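Local coordinates for mandelate racemase/muconate lactonizing enzyme family protein (Azoarcus sp., PDB 2QDE) that has the two-domain fold of the enolase superfamily, a capping domain on a modified TIM barrel, and holds a barium ion in its metal site, at residues Glu60-Ile65 and Leu377-Lys382; Val34-His39 and Lys104-Phe109; Thr66-Asp71 and Arg98-Ala103; Ala110-Val115 and Gly275-Ala280. All coordinates share one frame; numbering follows the deposited sequence.

How the interactions relate
Interactions 1, 2 and 3 lie in the capping domain, where helices pack on an antiparallel sheet. Interaction 4 joins that domain to the barrel. Helix 101-119 serves interactions 3, 2 and 4 in turn from its start. Along the chain, interaction 3 falls within the piece spanned by interaction 2, interaction 4 comes after both, and the segments of interactions 1 and 2 alternate. The centres of interactions 2 and 4 are about 9 Å apart, and those of 1 and 4 about 22 Å. Interaction 1 spans the longest piece of chain and brings the C-terminal return to the first domain. Interactions 1 and 3, which share helix 62-78, also touch a second subunit.

Interaction 1 of 4, residues Glu60-Ile65 and Leu377-Lys382; sequences ETQDSI and LVTPGK
The Thr379 hydroxyl and the Gln62 amide come at each other from opposite directions. Thr379 OG1 accepts a nearly straight bond from Gln62 NE2 at 2.9 Å, with an N-H...O angle of 172°. The hydroxyl lies in the amide plane of Gln62. Both groups have second partners: Gln62 NE2 also reaches Gly33 O, and Thr379 OG1 also pairs with Ser14 OG. Two bonds from NE2 should fix which way the amide is flipped, with the amide oxygen facing the lysine.

From Thr379 the chain makes a type II turn, closed by Lys382 N to Thr379 O at 3.0 Å. Gly381 takes the positive phi (84°) that this turn needs.

Lys382 follows and sends an extended side chain back to the helix start. Its NZ donates to Gln62 OE1 at 3.0 Å, from a position tilted 32° out of the carbonyl plane. The same NZ forms a salt bridge with Asp63 OD1 at 3.2 Å, meeting it from above the carboxylate plane. One water accepts from Asp63 N and a second donates to Asp63 OD2; NZ reaches each of them by a weak bond.

The contact ties the first turn of helix 62-78, with Thr61 as N-cap residue, to the loop between helix 371-377 and strand 385-387. Strand 5-15 runs alongside, with Pro12 against both Gln62 and Lys382, while Asp32 of strand 31-40 touches Gln62.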
loop_
_atom_site.group_PDB
_atom_site.type_symbol
_atom_site.label_atom_id
_atom_site.label_comp_id
_atom_site.label_asym_id
_atom_site.label_seq_id
_atom_site.Cartn_x
_atom_site.Cartn_y
_atom_site.Cartn_z
ATOM N N GLU A 60 -27.101 -16.744 17.983
ATOM C CA GLU A 60 -28.433 -17.254 17.678
ATOM C C GLU A 60 -28.979 -18.118 18.813
ATOM O O GLU A 60 -28.224 -18.733 19.566
ATOM C CB GLU A 60 -28.405 -18.027 16.354
ATOM C CG GLU A 60 -28.099 -17.111 15.164
ATOM C CD GLU A 60 -27.947 -17.855 13.846
ATOM O OE1 GLU A 60 -28.952 -18.408 13.345
ATOM O OE2 GLU A 60 -26.814 -17.878 13.314
ATOM N N THR A 61 -30.300 -18.146 18.940
ATOM C CA THR A 61 -30.951 -18.910 19.992
ATOM C C THR A 61 -32.005 -19.827 19.401
ATOM O O THR A 61 -32.301 -19.759 18.213
ATOM C CB THR A 61 -31.670 -17.986 20.996
ATOM O OG1 THR A 61 -32.698 -17.252 20.312
ATOM C CG2 THR A 61 -30.679 -17.012 21.638
ATOM N N GLN A 62 -32.570 -20.682 20.245
ATOM C CA GLN A 62 -33.609 -21.592 19.798
ATOM C C GLN A 62 -34.709 -20.784 19.141
ATOM O O GLN A 62 -35.138 -21.104 18.040
ATOM C CB GLN A 62 -34.196 -22.366 20.971
ATOM C CG GLN A 62 -33.293 -23.423 21.546
ATOM C CD GLN A 62 -33.999 -24.205 22.627
ATOM O OE1 GLN A 62 -34.550 -23.617 23.564
ATOM N NE2 GLN A 62 -33.997 -25.529 22.509
ATOM N N ASP A 63 -35.152 -19.728 19.822
ATOM C CA ASP A 63 -36.218 -18.882 19.293
ATOM C C ASP A 63 -35.806 -18.123 18.029
ATOM O O ASP A 63 -36.621 -17.959 17.121
ATOM C CB ASP A 63 -36.735 -17.929 20.386
ATOM C CG ASP A 63 -37.500 -18.670 21.497
ATOM O OD1 ASP A 63 -37.808 -19.869 21.310
ATOM O OD2 ASP A 63 -37.800 -18.060 22.553
ATOM N N SER A 64 -34.546 -17.681 17.956
ATOM C CA SER A 64 -34.038 -16.982 16.767
ATOM C C SER A 64 -34.234 -17.860 15.549
ATOM O O SER A 64 -34.852 -17.475 14.563
ATOM C CB SER A 64 -32.530 -16.719 16.864
ATOM O OG SER A 64 -32.242 -15.757 17.838
ATOM N N ILE A 65 -33.655 -19.047 15.628
ATOM C CA ILE A 65 -33.714 -20.008 14.545
ATOM C C ILE A 65 -35.148 -20.408 14.206
ATOM O O ILE A 65 -35.528 -20.461 13.034
ATOM C CB ILE A 65 -32.888 -21.254 14.912
ATOM C CG1 ILE A 65 -31.432 -20.836 15.162
ATOM C CG2 ILE A 65 -32.982 -22.297 13.799
ATOM C CD1 ILE A 65 -30.571 -21.910 15.805
ATOM N N LEU A 377 -36.854 -35.149 24.877
ATOM C CA LEU A 377 -35.888 -34.061 25.029
ATOM C C LEU A 377 -36.394 -32.663 24.678
ATOM O O LEU A 377 -35.639 -31.697 24.770
ATOM C CB LEU A 377 -34.617 -34.354 24.219
ATOM C CG LEU A 377 -33.800 -35.607 24.584
ATOM C CD1 LEU A 377 -32.508 -35.613 23.775
ATOM C CD2 LEU A 377 -33.469 -35.633 26.067
ATOM N N VAL A 378 -37.657 -32.542 24.278
ATOM C CA VAL A 378 -38.199 -31.228 23.946
ATOM C C VAL A 378 -38.003 -30.291 25.142
ATOM O O VAL A 378 -38.285 -30.652 26.280
ATOM C CB VAL A 378 -39.696 -31.322 23.577
ATOM C CG1 VAL A 378 -40.264 -29.930 23.275
ATOM C CG2 VAL A 378 -39.862 -32.233 22.369
ATOM N N THR A 379 -37.492 -29.094 24.869
ATOM C CA THR A 379 -37.221 -28.097 25.898
ATOM C C THR A 379 -38.453 -27.773 26.749
ATOM O O THR A 379 -39.512 -27.431 26.223
ATOM C CB THR A 379 -36.698 -26.784 25.254
ATOM O OG1 THR A 379 -35.559 -27.072 24.430
ATOM C CG2 THR A 379 -36.303 -25.780 26.329
ATOM N N PRO A 380 -38.323 -27.880 28.084
ATOM C CA PRO A 380 -39.442 -27.590 28.991
ATOM C C PRO A 380 -40.029 -26.204 28.743
ATOM O O PRO A 380 -39.286 -25.231 28.600
ATOM C CB PRO A 380 -38.803 -27.697 30.376
ATOM C CG PRO A 380 -37.738 -28.743 30.176
ATOM C CD PRO A 380 -37.142 -28.346 28.837
ATOM N N GLY A 381 -41.356 -26.121 28.688
ATOM C CA GLY A 381 -42.019 -24.847 28.464
ATOM C C GLY A 381 -42.115 -24.461 27.000
ATOM O O GLY A 381 -42.707 -23.438 26.654
ATOM N N LYS A 382 -41.535 -25.285 26.136
ATOM C CA LYS A 382 -41.549 -25.021 24.703
ATOM C C LYS A 382 -42.205 -26.142 23.910
ATOM O O LYS A 382 -42.324 -27.275 24.378
ATOM C CB LYS A 382 -40.123 -24.792 24.192
ATOM C CG LYS A 382 -39.499 -23.504 24.707
ATOM C CD LYS A 382 -38.218 -23.121 23.960
ATOM C CE LYS A 382 -37.790 -21.703 24.342
ATOM N NZ LYS A 382 -36.450 -21.315 23.801
HETATM O O HOH W 1 -34.397 -19.113 22.613
HETATM O O HOH W 2 -37.184 -18.433 25.104
#

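Interaction 2 of 4, residues Val34-His39 and Lys104-Phe109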
loop_
_atom_site.group_PDB
_atom_site.type_symbol
_atom_site.label_atom_id
_atom_site.label_comp_id
_atom_site.label_asym_id
_atom_site.label_seq_id
_atom_site.Cartn_x
_atom_site.Cartn_y
_atom_site.Cartn_z
ATOM N N VAL A 34 -31.977 -26.965 18.253
ATOM C CA VAL A 34 -33.184 -27.121 17.476
ATOM C C VAL A 34 -33.031 -28.203 16.415
ATOM O O VAL A 34 -31.942 -28.402 15.881
ATOM C CB VAL A 34 -33.540 -25.763 16.813
ATOM C CG1 VAL A 34 -33.963 -25.955 15.379
ATOM C CG2 VAL A 34 -34.632 -25.075 17.608
ATOM N N LEU A 35 -34.123 -28.911 16.136
ATOM C CA LEU A 35 -34.137 -29.933 15.098
ATOM C C LEU A 35 -35.087 -29.424 14.027
ATOM O O LEU A 35 -36.104 -28.796 14.335
ATOM C CB LEU A 35 -34.643 -31.278 15.620
ATOM C CG LEU A 35 -33.849 -32.042 16.682
ATOM C CD1 LEU A 35 -34.435 -33.446 16.793
ATOM C CD2 LEU A 35 -32.366 -32.120 16.318
ATOM N N LEU A 36 -34.757 -29.693 12.771
ATOM C CA LEU A 36 -35.576 -29.253 11.654
ATOM C C LEU A 36 -36.048 -30.428 10.814
ATOM O O LEU A 36 -35.306 -31.381 10.578
ATOM C CB LEU A 36 -34.775 -28.303 10.758
ATOM C CG LEU A 36 -35.400 -27.884 9.419
ATOM C CD1 LEU A 36 -36.657 -27.054 9.660
ATOM C CD2 LEU A 36 -34.386 -27.088 8.614
ATOM N N LYS A 37 -37.292 -30.351 10.366
ATOM C CA LYS A 37 -37.843 -31.378 9.501
ATOM C C LYS A 37 -38.508 -30.699 8.323
ATOM O O LYS A 37 -39.402 -29.870 8.501
ATOM C CB LYS A 37 -38.872 -32.246 10.235
ATOM C CG LYS A 37 -38.269 -33.242 11.202
ATOM C CD LYS A 37 -39.347 -34.130 11.817
ATOM C CE LYS A 37 -38.762 -35.075 12.865
ATOM N NZ LYS A 37 -39.832 -35.888 13.536
ATOM N N LEU A 38 -38.051 -31.038 7.122
ATOM C CA LEU A 38 -38.624 -30.497 5.900
ATOM C C LEU A 38 -39.397 -31.638 5.248
ATOM O O LEU A 38 -38.810 -32.526 4.624
ATOM C CB LEU A 38 -37.530 -29.995 4.956
ATOM C CG LEU A 38 -36.627 -28.861 5.455
ATOM C CD1 LEU A 38 -35.731 -28.405 4.306
ATOM C CD2 LEU A 38 -37.467 -27.696 5.969
ATOM N N HIS A 39 -40.716 -31.618 5.417
ATOM C CA HIS A 39 -41.579 -32.652 4.860
ATOM C C HIS A 39 -41.891 -32.437 3.387
ATOM O O HIS A 39 -42.297 -31.349 2.992
ATOM C CB HIS A 39 -42.903 -32.703 5.622
ATOM C CG HIS A 39 -42.754 -33.008 7.079
ATOM N ND1 HIS A 39 -42.390 -32.057 8.008
ATOM C CD2 HIS A 39 -42.909 -34.165 7.766
ATOM C CE1 HIS A 39 -42.327 -32.615 9.205
ATOM N NE2 HIS A 39 -42.638 -33.893 9.084
ATOM N N LYS A 104 -29.738 -20.673 8.756
ATOM C CA LYS A 104 -29.586 -20.969 7.333
ATOM C C LYS A 104 -28.913 -22.330 7.161
ATOM O O LYS A 104 -29.316 -23.131 6.315
ATOM C CB LYS A 104 -28.735 -19.898 6.642
ATOM C CG LYS A 104 -29.368 -18.517 6.560
ATOM C CD LYS A 104 -28.354 -17.493 6.045
ATOM C CE LYS A 104 -28.982 -16.126 5.840
ATOM N NZ LYS A 104 -27.967 -15.076 5.554
ATOM N N ALA A 105 -27.890 -22.585 7.969
ATOM C CA ALA A 105 -27.162 -23.846 7.901
ATOM C C ALA A 105 -28.099 -25.021 8.159
ATOM O O ALA A 105 -28.044 -26.034 7.470
ATOM C CB ALA A 105 -26.032 -23.854 8.919
ATOM N N THR A 106 -28.957 -24.874 9.160
ATOM C CA THR A 106 -29.902 -25.920 9.512
ATOM C C THR A 106 -30.806 -26.281 8.335
ATOM O O THR A 106 -31.071 -27.461 8.083
ATOM C CB THR A 106 -30.749 -25.483 10.706
ATOM O OG1 THR A 106 -29.883 -25.216 11.814
ATOM C CG2 THR A 106 -31.732 -26.578 11.098
ATOM N N VAL A 107 -31.275 -25.266 7.619
ATOM C CA VAL A 107 -32.127 -25.481 6.458
ATOM C C VAL A 107 -31.331 -26.234 5.387
ATOM O O VAL A 107 -31.805 -27.210 4.809
ATOM C CB VAL A 107 -32.610 -24.130 5.879
ATOM C CG1 VAL A 107 -33.317 -24.351 4.543
ATOM C CG2 VAL A 107 -33.544 -23.452 6.868
ATOM N N ASP A 108 -30.111 -25.764 5.148
ATOM C CA ASP A 108 -29.207 -26.358 4.164
ATOM C C ASP A 108 -28.962 -27.842 4.459
ATOM O O ASP A 108 -28.959 -28.672 3.546
ATOM C CB ASP A 108 -27.879 -25.582 4.175
ATOM C CG ASP A 108 -26.790 -26.245 3.343
ATOM O OD1 ASP A 108 -26.410 -25.690 2.287
ATOM O OD2 ASP A 108 -26.309 -27.322 3.746
ATOM N N PHE A 109 -28.753 -28.169 5.733
ATOM C CA PHE A 109 -28.504 -29.553 6.140
ATOM C C PHE A 109 -29.673 -30.461 5.774
ATOM O O PHE A 109 -29.469 -31.554 5.243
ATOM C CB PHE A 109 -28.275 -29.663 7.653
ATOM C CG PHE A 109 -27.080 -28.897 8.161
ATOM C CD1 PHE A 109 -26.045 -28.516 7.300
ATOM C CD2 PHE A 109 -26.985 -28.568 9.512
ATOM C CE1 PHE A 109 -24.935 -27.815 7.784
ATOM C CE2 PHE A 109 -25.882 -27.868 10.008
ATOM C CZ PHE A 109 -24.858 -27.493 9.140
#
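Beside the contact of Leu36 with Thr106 and Val107, the Phe109 ring turns one face to its own helix. Ala105 O lies 3.1 Å above that face and Thr106 N lies farther above it, both offset toward the rim. The Phe109 side chain also touches Ala48 of strand 45-49.

The contact itself is aliphatic. In Leu36, chi1 of 172° carries CG toward the helix, and CD2, the branch that continues the chain outward from CA, presses on the helix backbone. CD2 comes to 3.4 Å from Thr106 O and 3.5 Å from Val107 CA. The Leu36 stem packs as well, with CB 3.5 Å from Thr106 CG2. Thr106 can offer this methyl because its hydroxyl turns back to Gln102 O, one turn earlier in the helix. Val107 adds CG2, 4.1 Å from Leu36 CD2. Farther along the strand, Leu38 CD1 lies 4.1 Å from Val107 O.

Leu36 and Leu38 alternate with Leu35 and Lys37, so one face of the strand looks to the helix. Ala110 and Leu111 continue the surface under Leu38. The strand and helix axes approach to 8.6 Å and cross at -45°. Such a layer of helices on an antiparallel sheet is the alpha+beta capping domain of the enolase superfamily. Here strand 31-40, between strands 5-15 and 45-49, packs against helix 101-119.

Interaction 3 of 4, residues Thr66-Asp71 and Arg98-Ala103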
loop_
_atom_site.group_PDB
_atom_site.type_symbol
_atom_site.label_atom_id
_atom_site.label_comp_id
_atom_site.label_asym_id
_atom_site.label_seq_id
_atom_site.Cartn_x
_atom_site.Cartn_y
_atom_site.Cartn_z
ATOM N N THR A 66 -35.948 -20.669 15.233
ATOM C CA THR A 66 -37.322 -21.075 15.012
ATOM C C THR A 66 -38.121 -20.005 14.288
ATOM O O THR A 66 -38.857 -20.303 13.348
ATOM C CB THR A 66 -38.020 -21.432 16.341
ATOM O OG1 THR A 66 -37.370 -22.568 16.929
ATOM C CG2 THR A 66 -39.493 -21.764 16.099
ATOM N N SER A 67 -37.971 -18.756 14.707
ATOM C CA SER A 67 -38.712 -17.683 14.070
ATOM C C SER A 67 -38.237 -17.412 12.647
ATOM O O SER A 67 -39.049 -17.315 11.726
ATOM C CB SER A 67 -38.617 -16.401 14.891
ATOM O OG SER A 67 -39.386 -15.383 14.281
ATOM N N MET A 68 -36.928 -17.297 12.449
ATOM C CA MET A 68 -36.448 -17.017 11.104
ATOM C C MET A 68 -36.858 -18.115 10.131
ATOM O O MET A 68 -37.284 -17.828 9.017
ATOM C CB MET A 68 -34.928 -16.833 11.080
ATOM C CG MET A 68 -34.418 -16.249 9.757
ATOM S SD MET A 68 -35.227 -14.687 9.310
ATOM C CE MET A 68 -34.678 -13.650 10.591
ATOM N N ILE A 69 -36.749 -19.368 10.550
ATOM C CA ILE A 69 -37.121 -20.474 9.674
ATOM C C ILE A 69 -38.633 -20.539 9.435
ATOM O O ILE A 69 -39.083 -20.668 8.300
ATOM C CB ILE A 69 -36.653 -21.833 10.250
ATOM C CG1 ILE A 69 -35.124 -21.916 10.223
ATOM C CG2 ILE A 69 -37.251 -22.982 9.443
ATOM C CD1 ILE A 69 -34.573 -23.237 10.719
ATOM N N CYS A 70 -39.411 -20.440 10.505
ATOM C CA CYS A 70 -40.863 -20.527 10.386
ATOM C C CYS A 70 -41.593 -19.286 9.894
ATOM O O CYS A 70 -42.502 -19.391 9.065
ATOM C CB CYS A 70 -41.450 -20.981 11.718
ATOM S SG CYS A 70 -40.969 -22.671 12.133
ATOM N N ASP A 71 -41.200 -18.115 10.379
ATOM C CA ASP A 71 -41.858 -16.874 9.982
ATOM C C ASP A 71 -41.358 -16.270 8.679
ATOM O O ASP A 71 -42.035 -15.428 8.088
ATOM C CB ASP A 71 -41.726 -15.822 11.090
ATOM C CG ASP A 71 -42.510 -16.182 12.338
ATOM O OD1 ASP A 71 -43.713 -16.488 12.211
ATOM O OD2 ASP A 71 -41.932 -16.151 13.444
ATOM N N ARG A 98 -30.196 -11.134 6.797
ATOM C CA ARG A 98 -28.841 -10.746 7.176
ATOM C C ARG A 98 -28.440 -11.697 8.310
ATOM O O ARG A 98 -29.270 -12.021 9.169
ATOM C CB ARG A 98 -28.846 -9.309 7.701
ATOM C CG ARG A 98 -27.479 -8.733 8.028
ATOM C CD ARG A 98 -27.614 -7.565 8.992
ATOM N NE ARG A 98 -26.776 -6.429 8.610
ATOM C CZ ARG A 98 -25.447 -6.464 8.535
ATOM N NH1 ARG A 98 -24.789 -7.582 8.823
ATOM N NH2 ARG A 98 -24.781 -5.382 8.159
ATOM N N ASP A 99 -27.182 -12.128 8.322
ATOM C CA ASP A 99 -26.680 -13.038 9.356
ATOM C C ASP A 99 -27.550 -14.298 9.507
ATOM O O ASP A 99 -27.994 -14.860 8.511
ATOM C CB ASP A 99 -26.564 -12.307 10.703
ATOM C CG ASP A 99 -25.625 -11.111 10.644
ATOM O OD1 ASP A 99 -24.522 -11.244 10.078
ATOM O OD2 ASP A 99 -25.979 -10.039 11.172
ATOM N N ASN A 100 -27.776 -14.748 10.741
ATOM C CA ASN A 100 -28.587 -15.950 10.987
ATOM C C ASN A 100 -27.982 -17.182 10.324
ATOM O O ASN A 100 -28.700 -18.074 9.873
ATOM C CB ASN A 100 -30.013 -15.751 10.458
ATOM C CG ASN A 100 -30.822 -14.813 11.318
ATOM O OD1 ASN A 100 -31.469 -15.231 12.279
ATOM N ND2 ASN A 100 -30.776 -13.527 10.988
ATOM N N ASN A 101 -26.656 -17.226 10.281
ATOM C CA ASN A 101 -25.933 -18.327 9.658
ATOM C C ASN A 101 -26.322 -19.717 10.155
ATOM O O ASN A 101 -26.438 -20.640 9.353
ATOM C CB ASN A 101 -24.426 -18.123 9.839
ATOM C CG ASN A 101 -23.934 -16.846 9.188
ATOM O OD1 ASN A 101 -24.534 -15.783 9.354
ATOM N ND2 ASN A 101 -22.838 -16.941 8.446
ATOM N N GLN A 102 -26.523 -19.875 11.462
ATOM C CA GLN A 102 -26.876 -21.190 12.001
ATOM C C GLN A 102 -28.261 -21.651 11.549
ATOM O O GLN A 102 -28.470 -22.838 11.285
ATOM C CB GLN A 102 -26.792 -21.177 13.526
ATOM C CG GLN A 102 -27.140 -22.505 14.191
ATOM C CD GLN A 102 -26.740 -22.538 15.655
ATOM O OE1 GLN A 102 -26.694 -21.506 16.314
ATOM N NE2 GLN A 102 -26.459 -23.730 16.173
ATOM N N ALA A 103 -29.198 -20.711 11.462
ATOM C CA ALA A 103 -30.557 -21.012 11.017
ATOM C C ALA A 103 -30.500 -21.424 9.546
ATOM O O ALA A 103 -31.131 -22.402 9.140
ATOM C CB ALA A 103 -31.446 -19.791 11.187
#
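Ile69 and Ala103 supply the apolar part of this contact, with Ile69 CG1 4.4 Å from Ala103 CB. The tip of Ile69 goes on to the helix backbone, where CD1 lies 3.9 Å from Ala103 O. Val8 and Val10 of strand 5-15 also touch Ile69, so Ile69 touches both helix 101-119 and the sheet.

Van der Waals contact between Met68 and Asn100 is the second kind. The two side chains meet at about a right angle. Met68 bends at chi2 (55°) and chi3 (65°), which folds its methyl over the Asn100 amide. CE is 3.9 Å from Asn100 ND2 and 4.0 Å from Asn100 OD1. Met68 CB also lies 4.0 Å from Asn100 OD1.

These pairs join helices 62-78 and 101-119, two of the helices that back the antiparallel sheet of the enolase-type capping domain. The start of the second helix is also bound by Glu60, whose carboxylate accepts the N-H groups of Gln102 and Ala103.

Hydrogen bonds hold the groups within each segment. Asn100 ND2 donates to Arg98 O at 2.8 Å, with the acceptor in its amide plane. It also binds Gly59 O of the second subunit, so the amide is fixed from two sides of the interface. Asp71 OD2 accepts from Ser67 OG at 2.8 Å through its anti lone pair; the other carboxylate oxygen, Asp71 OD1, forms a salt bridge with Arg385.

Interaction 4 of 4, residues Ala110-Val115 and Gly275-Ala280; sequences ALHDLV and GGLLKA
His112 lays one face of its ring against Leu277, and the two side chains run at a slant to each other. Leu277 CD1 sits over that face in a CH-pi contact, 4.0 Å from the ring centroid and 18° off the ring normal. It is nearest the inner end of the ring, 3.8 Å from His112 CG. The stem of Leu277 follows the outer end, with Leu277 CB 3.9 Å from His112 CE1. The leucine therefore spans the length of the imidazole.

Chi1 near -79° puts CG of His112 beside the amide nitrogen, and chi2 near 83° turns the ring plane nearly perpendicular to the plane of CA, CB and CG. A hydrogen bond from ND1 to Asp108 O, one turn back, helps to fix the ring rotation. Leu127 and Ile86 also touch the His112 side chain.

Leu278 comes in obliquely, its N 4.2 Å from His112 CE1. This amide is bound by Asp108 OD1, and that of Leu277 by Asp108 OD2. Asp108 thus holds the first turn of helix 277-290 with its carboxylate and orients His112 with its carbonyl. Gly275 and Gly276 lead into that turn with positive phi angles.

Leu277 also packs on Pro308 and Leu312 of helix 303-315. The contact is part of the interface between the two domains of the enolase superfamily: helix 101-119 of the capping domain rests on the start of helix 277-290, an outer helix of the modified TIM barrel.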
loop_
_atom_site.group_PDB
_atom_site.type_symbol
_atom_site.label_atom_id
_atom_site.label_comp_id
_atom_site.label_asym_id
_atom_site.label_seq_id
_atom_site.Cartn_x
_atom_site.Cartn_y
_atom_site.Cartn_z
ATOM N N ALA A 110 -30.890 -30.005 6.072
ATOM C CA ALA A 110 -32.097 -30.781 5.791
ATOM C C ALA A 110 -32.373 -30.879 4.297
ATOM O O ALA A 110 -32.963 -31.848 3.834
ATOM C CB ALA A 110 -33.310 -30.171 6.517
ATOM N N LEU A 111 -31.957 -29.876 3.536
ATOM C CA LEU A 111 -32.174 -29.918 2.094
ATOM C C LEU A 111 -31.291 -31.014 1.494
ATOM O O LEU A 111 -31.755 -31.823 0.686
ATOM C CB LEU A 111 -31.860 -28.556 1.456
ATOM C CG LEU A 111 -32.942 -27.481 1.613
ATOM C CD1 LEU A 111 -32.394 -26.114 1.227
ATOM C CD2 LEU A 111 -34.149 -27.842 0.744
ATOM N N HIS A 112 -30.023 -31.049 1.903
ATOM C CA HIS A 112 -29.102 -32.064 1.395
ATOM C C HIS A 112 -29.567 -33.460 1.800
ATOM O O HIS A 112 -29.447 -34.407 1.029
ATOM C CB HIS A 112 -27.681 -31.844 1.925
ATOM C CG HIS A 112 -26.923 -30.776 1.201
ATOM N ND1 HIS A 112 -27.061 -29.435 1.492
ATOM C CD2 HIS A 112 -26.024 -30.851 0.190
ATOM C CE1 HIS A 112 -26.278 -28.731 0.693
ATOM N NE2 HIS A 112 -25.638 -29.566 -0.106
ATOM N N ASP A 113 -30.077 -33.585 3.021
ATOM C CA ASP A 113 -30.561 -34.875 3.500
ATOM C C ASP A 113 -31.722 -35.333 2.620
ATOM O O ASP A 113 -31.743 -36.467 2.141
ATOM C CB ASP A 113 -31.022 -34.767 4.953
ATOM C CG ASP A 113 -31.549 -36.079 5.493
ATOM O OD1 ASP A 113 -30.805 -37.080 5.457
ATOM O OD2 ASP A 113 -32.710 -36.107 5.960
ATOM N N LEU A 114 -32.674 -34.434 2.395
ATOM C CA LEU A 114 -33.840 -34.733 1.580
ATOM C C LEU A 114 -33.480 -35.049 0.128
ATOM O O LEU A 114 -34.067 -35.943 -0.478
ATOM C CB LEU A 114 -34.824 -33.566 1.645
ATOM C CG LEU A 114 -36.171 -33.703 0.929
ATOM C CD1 LEU A 114 -36.837 -35.024 1.292
ATOM C CD2 LEU A 114 -37.052 -32.522 1.327
ATOM N N VAL A 115 -32.511 -34.327 -0.428
ATOM C CA VAL A 115 -32.099 -34.572 -1.810
ATOM C C VAL A 115 -31.417 -35.929 -1.891
ATOM O O VAL A 115 -31.680 -36.714 -2.806
ATOM C CB VAL A 115 -31.148 -33.459 -2.317
ATOM C CG1 VAL A 115 -30.581 -33.820 -3.683
ATOM C CG2 VAL A 115 -31.911 -32.149 -2.416
ATOM N N GLY A 275 -22.652 -21.203 7.394
ATOM C CA GLY A 275 -24.020 -21.011 6.947
ATOM C C GLY A 275 -24.625 -22.181 6.191
ATOM O O GLY A 275 -25.676 -22.031 5.571
ATOM N N GLY A 276 -23.980 -23.343 6.239
ATOM C CA GLY A 276 -24.504 -24.498 5.530
ATOM C C GLY A 276 -23.421 -25.207 4.735
ATOM O O GLY A 276 -22.318 -24.687 4.586
ATOM N N LEU A 277 -23.732 -26.389 4.216
ATOM C CA LEU A 277 -22.762 -27.155 3.444
ATOM C C LEU A 277 -22.331 -26.464 2.154
ATOM O O LEU A 277 -21.145 -26.463 1.827
ATOM C CB LEU A 277 -23.312 -28.555 3.144
ATOM C CG LEU A 277 -23.574 -29.437 4.376
ATOM C CD1 LEU A 277 -24.313 -30.713 3.952
ATOM C CD2 LEU A 277 -22.250 -29.775 5.068
ATOM N N LEU A 278 -23.276 -25.881 1.422
ATOM C CA LEU A 278 -22.931 -25.186 0.189
ATOM C C LEU A 278 -22.049 -23.983 0.518
ATOM O O LEU A 278 -21.005 -23.796 -0.095
ATOM C CB LEU A 278 -24.188 -24.731 -0.557
ATOM C CG LEU A 278 -23.962 -23.876 -1.808
ATOM C CD1 LEU A 278 -22.971 -24.555 -2.756
ATOM C CD2 LEU A 278 -25.292 -23.632 -2.500
ATOM N N LYS A 279 -22.473 -23.177 1.489
ATOM C CA LYS A 279 -21.698 -22.013 1.907
ATOM C C LYS A 279 -20.308 -22.457 2.374
ATOM O O LYS A 279 -19.311 -21.759 2.153
ATOM C CB LYS A 279 -22.421 -21.263 3.037
ATOM C CG LYS A 279 -23.674 -20.502 2.596
ATOM C CD LYS A 279 -23.338 -19.262 1.773
ATOM C CE LYS A 279 -22.809 -18.108 2.654
ATOM N NZ LYS A 279 -21.628 -17.394 2.021
ATOM N N ALA A 280 -20.244 -23.621 3.017
ATOM C CA ALA A 280 -18.977 -24.158 3.491
ATOM C C ALA A 280 -18.059 -24.487 2.309
ATOM O O ALA A 280 -16.859 -24.253 2.372
ATOM C CB ALA A 280 -19.208 -25.403 4.338
#